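Local structure of BtGH115A (Bacteroides thetaiotaomicron, 5BY3) at residues R529-S534 with N570-Y575; W586-D590 with R627-K631. The protein is a family GH115 4-O-methyl-alpha-glucuronidase that removes 4-O-methyl-glucuronic acid from decorated arabinogalactans. All blocks are in the same frame, centred on the assembly; numbering follows the deposited sequence.

Contact 1: R529-S534 with N570-Y575; sequences RLNAYS and NRKLLY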
loop_
_atom_site.group_PDB
_atom_site.type_symbol
_atom_site.label_atom_id
_atom_site.label_comp_id
_atom_site.label_asym_id
_atom_site.label_seq_id
_atom_site.Cartn_x
_atom_site.Cartn_y
_atom_site.Cartn_z
ATOM N N ARG A 529 -18.974 -6.362 -19.161
ATOM C CA ARG A 529 -17.625 -6.203 -18.604
ATOM C C ARG A 529 -16.594 -6.217 -19.746
ATOM O O ARG A 529 -15.701 -5.353 -19.799
ATOM C CB ARG A 529 -17.331 -7.286 -17.519
ATOM C CG ARG A 529 -16.006 -7.143 -16.738
ATOM C CD ARG A 529 -15.745 -8.257 -15.705
ATOM N NE ARG A 529 -14.376 -8.242 -15.135
ATOM C CZ ARG A 529 -13.980 -7.503 -14.078
ATOM N NH1 ARG A 529 -14.846 -6.718 -13.402
ATOM N NH2 ARG A 529 -12.708 -7.570 -13.675
ATOM N N LEU A 530 -16.697 -7.192 -20.649
ATOM C CA LEU A 530 -15.804 -7.246 -21.842
ATOM C C LEU A 530 -15.695 -5.958 -22.635
ATOM O O LEU A 530 -14.594 -5.611 -23.073
ATOM C CB LEU A 530 -16.167 -8.411 -22.783
ATOM C CG LEU A 530 -15.554 -9.711 -22.272
ATOM C CD1 LEU A 530 -15.960 -10.922 -23.089
ATOM C CD2 LEU A 530 -14.040 -9.539 -22.192
ATOM N N ASN A 531 -16.827 -5.243 -22.762
ATOM C CA ASN A 531 -16.919 -3.982 -23.495
ATOM C C ASN A 531 -16.403 -2.776 -22.773
ATOM O O ASN A 531 -15.761 -1.921 -23.418
ATOM C CB ASN A 531 -18.341 -3.708 -23.985
ATOM C CG ASN A 531 -18.583 -4.303 -25.359
ATOM O OD1 ASN A 531 -18.338 -3.656 -26.386
ATOM N ND2 ASN A 531 -18.999 -5.561 -25.393
ATOM N N ALA A 532 -16.687 -2.696 -21.463
ATOM C CA ALA A 532 -16.142 -1.638 -20.622
ATOM C C ALA A 532 -14.618 -1.689 -20.734
ATOM O O ALA A 532 -13.995 -0.659 -20.952
ATOM C CB ALA A 532 -16.621 -1.753 -19.158
ATOM N N TYR A 533 -14.036 -2.892 -20.682
ATOM C CA TYR A 533 -12.598 -3.062 -20.853
ATOM C C TYR A 533 -12.097 -2.690 -22.261
ATOM O O TYR A 533 -11.095 -1.965 -22.394
ATOM C CB TYR A 533 -12.104 -4.457 -20.414
ATOM C CG TYR A 533 -11.673 -4.568 -18.944
ATOM C CD1 TYR A 533 -10.691 -3.738 -18.413
ATOM C CD2 TYR A 533 -12.242 -5.521 -18.102
ATOM C CE1 TYR A 533 -10.299 -3.855 -17.110
ATOM C CE2 TYR A 533 -11.869 -5.633 -16.769
ATOM C CZ TYR A 533 -10.879 -4.824 -16.298
ATOM O OH TYR A 533 -10.507 -4.926 -14.994
ATOM N N SER A 534 -12.817 -3.144 -23.290
ATOM C CA SER A 534 -12.568 -2.681 -24.662
ATOM C C SER A 534 -12.426 -1.152 -24.792
ATOM O O SER A 534 -11.437 -0.676 -25.373
ATOM C CB SER A 534 -13.622 -3.225 -25.643
ATOM O OG SER A 534 -13.293 -4.556 -26.023
ATOM N N ASN A 570 -8.882 -10.181 -18.616
ATOM C CA ASN A 570 -10.328 -10.387 -18.627
ATOM C C ASN A 570 -10.773 -11.072 -19.914
ATOM O O ASN A 570 -11.521 -12.038 -19.883
ATOM C CB ASN A 570 -11.072 -9.106 -18.282
ATOM C CG ASN A 570 -11.097 -8.856 -16.781
ATOM O OD1 ASN A 570 -12.146 -8.984 -16.147
ATOM N ND2 ASN A 570 -9.924 -8.516 -16.189
ATOM N N ARG A 571 -10.239 -10.618 -21.035
ATOM C CA ARG A 571 -10.453 -11.288 -22.330
ATOM C C ARG A 571 -10.101 -12.762 -22.305
ATOM O O ARG A 571 -10.900 -13.577 -22.729
ATOM C CB ARG A 571 -9.671 -10.578 -23.438
ATOM C CG ARG A 571 -10.235 -9.202 -23.762
ATOM C CD ARG A 571 -9.944 -8.802 -25.193
ATOM N NE ARG A 571 -10.609 -7.545 -25.516
ATOM C CZ ARG A 571 -10.206 -6.685 -26.448
ATOM N NH1 ARG A 571 -9.110 -6.907 -27.170
ATOM N NH2 ARG A 571 -10.890 -5.574 -26.621
ATOM N N LYS A 572 -8.911 -13.096 -21.794
ATOM C CA LYS A 572 -8.416 -14.471 -21.821
ATOM C C LYS A 572 -9.353 -15.391 -21.065
ATOM O O LYS A 572 -9.723 -16.487 -21.554
ATOM C CB LYS A 572 -7.002 -14.579 -21.225
ATOM C CG LYS A 572 -6.360 -15.990 -21.304
ATOM C CD LYS A 572 -5.085 -16.080 -20.470
ATOM C CE LYS A 572 -5.361 -16.323 -18.977
ATOM N NZ LYS A 572 -4.099 -16.460 -18.206
ATOM N N LEU A 573 -9.738 -14.932 -19.881
ATOM C CA LEU A 573 -10.538 -15.737 -18.978
ATOM C C LEU A 573 -12.028 -15.631 -19.300
ATOM O O LEU A 573 -12.742 -16.624 -19.178
ATOM C CB LEU A 573 -10.178 -15.429 -17.481
ATOM C CG LEU A 573 -8.779 -16.021 -17.182
ATOM C CD1 LEU A 573 -7.860 -15.131 -16.369
ATOM C CD2 LEU A 573 -8.857 -17.421 -16.603
ATOM N N LEU A 574 -12.513 -14.458 -19.717
ATOM C CA LEU A 574 -13.935 -14.383 -20.056
ATOM C C LEU A 574 -14.310 -15.041 -21.395
ATOM O O LEU A 574 -15.352 -15.711 -21.448
ATOM C CB LEU A 574 -14.489 -12.979 -19.921
ATOM C CG LEU A 574 -14.541 -12.565 -18.460
ATOM C CD1 LEU A 574 -15.044 -11.136 -18.376
ATOM C CD2 LEU A 574 -15.425 -13.501 -17.658
ATOM N N TYR A 575 -13.483 -14.881 -22.446
ATOM C CA TYR A 575 -13.713 -15.607 -23.712
ATOM C C TYR A 575 -13.637 -17.106 -23.463
ATOM O O TYR A 575 -14.421 -17.861 -24.004
ATOM C CB TYR A 575 -12.694 -15.263 -24.794
ATOM C CG TYR A 575 -12.701 -13.844 -25.360
ATOM C CD1 TYR A 575 -13.890 -13.124 -25.523
ATOM C CD2 TYR A 575 -11.492 -13.260 -25.813
ATOM C CE1 TYR A 575 -13.881 -11.837 -26.044
ATOM C CE2 TYR A 575 -11.467 -11.978 -26.356
ATOM C CZ TYR A 575 -12.659 -11.266 -26.476
ATOM O OH TYR A 575 -12.619 -9.986 -27.013
HETATM O O HOH W 1 -9.842 -7.272 -13.463
#
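Arg-529 opens the polar edge of this contact: its NE donates to Asn-570 OD1 at 2.6 Å, while Arg-529 NH2 adds a weak bond to the same OD1 at 2.9 Å. The guanidinium also reaches helix 476-495, where NH1 hydrogen-bonds to Leu-492 O. One residue on, Leu-530 is the knob, its side chain filling a hole made by Asn-570, Arg-571, Leu-574 and Tyr-575; Leu-530 CD1 lies 3.7 Å from Tyr-575 CE1 and 4.1 Å from Leu-574 CB. The two helices, 523-543 and 552-580, form an antiparallel helical hairpin, with local axes 10.5 Å apart at an angle of 161°. A turn further, the Tyr-533 ring leans obliquely on Asn-570, CE2 to CG 3.3 Å. Water 1 bridges this pair, 2.9 Å from Tyr-533 OH and accepting from Asn-570 ND2 at 3.0 Å. Ser-534 OG takes a hydrogen bond from Arg-571 NH2 at 2.7 Å and makes a weak one to Leu-530 O at 3.4 Å.

Contact 2: W586-D590 with R627-K631; sequences WEKSD and RVERK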
loop_
_atom_site.group_PDB
_atom_site.type_symbol
_atom_site.label_atom_id
_atom_site.label_comp_id
_atom_site.label_asym_id
_atom_site.label_seq_id
_atom_site.Cartn_x
_atom_site.Cartn_y
_atom_site.Cartn_z
ATOM N N TRP A 586 -12.333 -20.495 -28.880
ATOM C CA TRP A 586 -11.187 -20.648 -27.998
ATOM C C TRP A 586 -9.928 -19.892 -28.401
ATOM O O TRP A 586 -9.085 -19.570 -27.542
ATOM C CB TRP A 586 -10.857 -22.120 -27.880
ATOM C CG TRP A 586 -11.743 -22.854 -26.941
ATOM C CD1 TRP A 586 -12.765 -23.703 -27.264
ATOM C CD2 TRP A 586 -11.679 -22.812 -25.502
ATOM N NE1 TRP A 586 -13.338 -24.200 -26.113
ATOM C CE2 TRP A 586 -12.689 -23.682 -25.018
ATOM C CE3 TRP A 586 -10.864 -22.123 -24.577
ATOM C CZ2 TRP A 586 -12.921 -23.877 -23.637
ATOM C CZ3 TRP A 586 -11.068 -22.347 -23.195
ATOM C CH2 TRP A 586 -12.097 -23.203 -22.744
ATOM N N GLU A 587 -9.808 -19.630 -29.701
ATOM C CA GLU A 587 -8.670 -18.922 -30.250
ATOM C C GLU A 587 -8.578 -17.485 -29.737
ATOM O O GLU A 587 -7.486 -16.943 -29.611
ATOM C CB GLU A 587 -8.671 -18.993 -31.777
ATOM C CG GLU A 587 -7.903 -20.199 -32.331
ATOM C CD GLU A 587 -6.367 -20.044 -32.321
ATOM O OE1 GLU A 587 -5.663 -21.076 -32.440
ATOM O OE2 GLU A 587 -5.843 -18.909 -32.200
ATOM N N LYS A 588 -9.719 -16.885 -29.415
ATOM C CA LYS A 588 -9.732 -15.535 -28.854
ATOM C C LYS A 588 -9.054 -15.497 -27.469
ATOM O O LYS A 588 -8.378 -14.508 -27.119
ATOM C CB LYS A 588 -11.154 -15.004 -28.757
ATOM C CG LYS A 588 -11.808 -14.717 -30.090
ATOM C CD LYS A 588 -12.854 -13.645 -29.918
ATOM C CE LYS A 588 -12.863 -12.694 -31.115
ATOM N NZ LYS A 588 -14.076 -11.822 -31.113
ATOM N N SER A 589 -9.200 -16.596 -26.719
ATOM C CA SER A 589 -8.590 -16.726 -25.391
ATOM C C SER A 589 -7.088 -16.802 -25.490
ATOM O O SER A 589 -6.370 -16.110 -24.749
ATOM C CB SER A 589 -9.128 -17.942 -24.657
ATOM O OG SER A 589 -8.476 -18.077 -23.417
ATOM N N ASP A 590 -6.623 -17.638 -26.418
ATOM C CA ASP A 590 -5.202 -17.756 -26.718
ATOM C C ASP A 590 -4.626 -16.441 -27.235
ATOM O O ASP A 590 -3.539 -16.044 -26.820
ATOM C CB ASP A 590 -4.918 -18.941 -27.655
ATOM C CG ASP A 590 -4.988 -20.325 -26.933
ATOM O OD1 ASP A 590 -4.705 -20.427 -25.712
ATOM O OD2 ASP A 590 -5.308 -21.332 -27.602
ATOM N N ARG A 627 -2.132 -20.325 -20.430
ATOM C CA ARG A 627 -3.228 -20.427 -21.419
ATOM C C ARG A 627 -4.244 -21.321 -20.766
ATOM O O ARG A 627 -3.888 -22.207 -19.987
ATOM C CB ARG A 627 -2.833 -21.055 -22.729
ATOM C CG ARG A 627 -2.054 -20.184 -23.660
ATOM C CD ARG A 627 -1.449 -21.033 -24.790
ATOM N NE ARG A 627 -0.604 -20.177 -25.623
ATOM C CZ ARG A 627 0.720 -20.047 -25.509
ATOM N NH1 ARG A 627 1.431 -20.728 -24.593
ATOM N NH2 ARG A 627 1.343 -19.195 -26.320
ATOM N N VAL A 628 -5.505 -21.092 -21.096
ATOM C CA VAL A 628 -6.585 -21.835 -20.477
ATOM C C VAL A 628 -6.762 -23.236 -21.102
ATOM O O VAL A 628 -6.858 -23.387 -22.337
ATOM C CB VAL A 628 -7.898 -21.023 -20.516
ATOM C CG1 VAL A 628 -9.038 -21.823 -19.931
ATOM C CG2 VAL A 628 -7.741 -19.743 -19.726
ATOM N N GLU A 629 -6.827 -24.241 -20.235
ATOM C CA GLU A 629 -7.228 -25.613 -20.609
ATOM C C GLU A 629 -8.614 -25.641 -21.289
ATOM O O GLU A 629 -9.631 -25.261 -20.703
ATOM C CB GLU A 629 -7.196 -26.517 -19.365
ATOM C CG GLU A 629 -7.164 -28.021 -19.621
ATOM C CD GLU A 629 -7.408 -28.859 -18.358
ATOM O OE1 GLU A 629 -7.939 -28.324 -17.342
ATOM O OE2 GLU A 629 -7.074 -30.072 -18.388
ATOM N N ARG A 630 -8.632 -26.092 -22.536
ATOM C CA ARG A 630 -9.860 -26.266 -23.308
ATOM C C ARG A 630 -10.663 -27.513 -22.874
ATOM O O ARG A 630 -10.129 -28.630 -22.803
ATOM C CB ARG A 630 -9.517 -26.345 -24.790
ATOM C CG ARG A 630 -8.711 -25.156 -25.312
ATOM C CD ARG A 630 -8.804 -25.090 -26.820
ATOM N NE ARG A 630 -7.936 -24.069 -27.383
ATOM C CZ ARG A 630 -7.902 -23.744 -28.675
ATOM N NH1 ARG A 630 -8.701 -24.354 -29.569
ATOM N NH2 ARG A 630 -7.070 -22.790 -29.073
ATOM N N LYS A 631 -11.937 -27.303 -22.575
ATOM C CA LYS A 631 -12.839 -28.340 -22.079
ATOM C C LYS A 631 -14.235 -27.775 -22.201
ATOM O O LYS A 631 -14.397 -26.567 -22.188
ATOM C CB LYS A 631 -12.447 -28.798 -20.642
ATOM C CG LYS A 631 -13.447 -28.665 -19.499
ATOM C CD LYS A 631 -12.998 -27.597 -18.503
ATOM C CE LYS A 631 -13.687 -27.744 -17.152
ATOM N NZ LYS A 631 -12.775 -27.285 -16.061
#
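An extended loop segment, with backbone angles in the beta region throughout, runs past the N-terminal part of helix 587-603 on its way to the C-terminal beta domain. Arg-627 leads with its aliphatic stem: CG is 3.4 Å from Asp-590 OD1, whereas NE stays 4.1 Å from that oxygen, too far for a salt bridge; the guanidinium instead pairs with Asp-594, farther along the same helix. Val-628 points into the interface, its CG1 3.9 Å from Trp-586 CZ3 at the indole edge and its CG2 4.1 Å from Ser-589 OG, a hydroxyl hydrogen-bonded to Lys-572 O of helix 552-580. The CA-to-CB bond of Glu-629 points away, yet its backbone O approaches Trp-586 CH2 to 3.8 Å. Arg-630 then spans the contact. Its CA stands over the six-membered ring of Trp-586 in a CH-pi contact, 3.9 Å from the centroid, and a face of its guanidinium rests on Trp-586 CB, with CZ 3.5 Å away. From there Arg-630 NH2 forms a salt bridge with Asp-590 OD2 at 2.7 Å; Glu-587 OE1 is a looser charge neighbour, 4.0 Å from NH2. Lys-631 O lies 3.4 Å from Trp-586 CZ2, near the indole plane.

In the fold
Both contacts belong to the helical region that follows the TIM-barrel part of the chain, and helix 552-580 links them, with contact 2 lying farther from the chain centre. Contact 1 is largely buried and joins two helices, combining a leucine knob with arginine hydrogen bonds to neutral side chains. Contact 2 is more exposed and lays an irregular segment on a helix; there a tryptophan, met on its face by Arg-630 and at its edge by Val-628, and a salt bridge make up most of the contact. The centres are about 14 Å apart, and the Ser-589 to Lys-572 hydrogen bond joins the two; Tyr-575 packs on Lys-588, and Lys-572 NZ hydrogen-bonds to Val-624 O and Asn-626 O, just ahead of 627-631.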